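Long-range contact in ornithine aminotransferase (Plasmodium falciparum, PDB 3LG0), which catalyses the pyridoxal-phosphate-dependent transfer of an amino group from L-ornithine to 2-oxoglutarate, giving L-glutamate semialdehyde and glutamate: residues V130-P134 / P192-A196. Sequence-based numbering, arbitrary orientation.
Sequences VKKIP and PNVCA
With CG turned anti to the backbone N (chi1 -172°) and the rest of the chain extended, K131 reaches V194, while chi1 -66° and an extended continuation from CG1 place CD1 of I133 against the backbone carbonyl of N193. K131 NZ donates to V194 O at 3.1 Å, meeting the carbonyl almost head-on (C=O...N 170°). The same ammonium also bonds Y226 O and N227 O at the end of helix 215-226, and the K131 side chain also touches W126. I133 is buried; its CD1 packs on N193 O at 3.4 Å and beside C195 CB at 3.9 Å, and CG2 comes within 3.8 Å of N193 OD1. The same amide oxygen lies 3.4 Å from P134 CD, at the CD-CG side of the ring, the two side chains crossing at about a right angle. K132, with positive phi, turns the chain out of helix 112-129. The contact packs the loop that follows onto the start of strand 194-199, in the seven-stranded sheet of the fold type I aminotransferase. The three carbonyl oxygens around NZ probably stabilise the charged lysine, which links this loop to strand 194-199 and the C-terminal end of helix 215-226.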
loop_
_atom_site.group_PDB
_atom_site.type_symbol
_atom_site.label_atom_id
_atom_site.label_comp_id
_atom_site.label_asym_id
_atom_site.label_seq_id
_atom_site.Cartn_x
_atom_site.Cartn_y
_atom_site.Cartn_z
ATOM N N VAL A 130 5.121 22.438 17.820
ATOM C CA VAL A 130 4.283 22.815 18.954
ATOM C C VAL A 130 5.032 22.735 20.268
ATOM O O VAL A 130 5.040 23.689 21.033
ATOM C CB VAL A 130 3.009 21.963 19.019
ATOM C CG1 VAL A 130 2.282 22.166 20.347
ATOM C CG2 VAL A 130 2.104 22.290 17.832
ATOM N N LYS A 131 5.676 21.601 20.519
ATOM C CA LYS A 131 6.401 21.389 21.766
ATOM C C LYS A 131 7.807 21.996 21.717
ATOM O O LYS A 131 8.538 21.991 22.705
ATOM C CB LYS A 131 6.459 19.894 22.089
ATOM C CG LYS A 131 7.019 19.578 23.453
ATOM C CD LYS A 131 6.499 18.254 23.962
ATOM C CE LYS A 131 7.010 17.977 25.366
ATOM N NZ LYS A 131 6.673 16.609 25.836
ATOM N N LYS A 132 8.176 22.517 20.553
ATOM C CA LYS A 132 9.460 23.194 20.371
ATOM C C LYS A 132 10.686 22.333 20.686
ATOM O O LYS A 132 11.718 22.844 21.120
ATOM C CB LYS A 132 9.500 24.510 21.163
ATOM C CG LYS A 132 8.632 25.611 20.562
ATOM C CD LYS A 132 9.022 25.874 19.108
ATOM C CE LYS A 132 8.101 26.892 18.457
ATOM N NZ LYS A 132 6.686 26.643 18.833
ATOM N N ILE A 133 10.581 21.031 20.449
ATOM C CA ILE A 133 11.715 20.143 20.664
ATOM C C ILE A 133 12.855 20.505 19.720
ATOM O O ILE A 133 12.616 20.853 18.565
ATOM C CB ILE A 133 11.304 18.664 20.506
ATOM C CG1 ILE A 133 10.333 18.274 21.625
ATOM C CG2 ILE A 133 12.523 17.744 20.508
ATOM C CD1 ILE A 133 9.825 16.864 21.532
ATOM N N PRO A 134 14.103 20.452 20.221
ATOM C CA PRO A 134 15.284 20.748 19.401
ATOM C C PRO A 134 15.301 19.903 18.141
ATOM O O PRO A 134 14.776 18.789 18.154
ATOM C CB PRO A 134 16.446 20.360 20.312
ATOM C CG PRO A 134 15.919 20.583 21.689
ATOM C CD PRO A 134 14.457 20.218 21.633
ATOM N N PRO A 192 12.651 15.519 27.914
ATOM C CA PRO A 192 11.912 16.641 27.326
ATOM C C PRO A 192 11.801 16.506 25.811
ATOM O O PRO A 192 10.960 17.161 25.198
ATOM C CB PRO A 192 12.795 17.847 27.677
ATOM C CG PRO A 192 14.172 17.252 27.836
ATOM C CD PRO A 192 13.888 15.979 28.568
ATOM N N ASN A 193 12.642 15.663 25.222
ATOM C CA ASN A 193 12.656 15.478 23.777
ATOM C C ASN A 193 11.669 14.424 23.270
ATOM O O ASN A 193 11.683 14.059 22.100
ATOM C CB ASN A 193 14.063 15.139 23.307
ATOM C CG ASN A 193 15.056 16.215 23.655
ATOM O OD1 ASN A 193 14.752 17.403 23.567
ATOM N ND2 ASN A 193 16.255 15.809 24.053
ATOM N N VAL A 194 10.808 13.942 24.153
ATOM C CA VAL A 194 9.803 12.972 23.767
ATOM C C VAL A 194 8.589 13.704 23.220
ATOM O O VAL A 194 8.089 14.637 23.850
ATOM C CB VAL A 194 9.403 12.084 24.963
ATOM C CG1 VAL A 194 8.227 11.190 24.612
ATOM C CG2 VAL A 194 10.595 11.266 25.416
ATOM N N CYS A 195 8.126 13.294 22.039
ATOM C CA CYS A 195 6.962 13.931 21.419
ATOM C C CYS A 195 5.711 13.044 21.491
ATOM O O CYS A 195 4.576 13.541 21.495
ATOM C CB CYS A 195 7.267 14.302 19.960
ATOM S SG CYS A 195 7.729 12.858 18.932
ATOM N N ALA A 196 5.918 11.730 21.544
ATOM C CA ALA A 196 4.788 10.805 21.517
ATOM C C ALA A 196 5.076 9.444 22.129
ATOM O O ALA A 196 6.215 8.983 22.178
ATOM C CB ALA A 196 4.258 10.640 20.080
#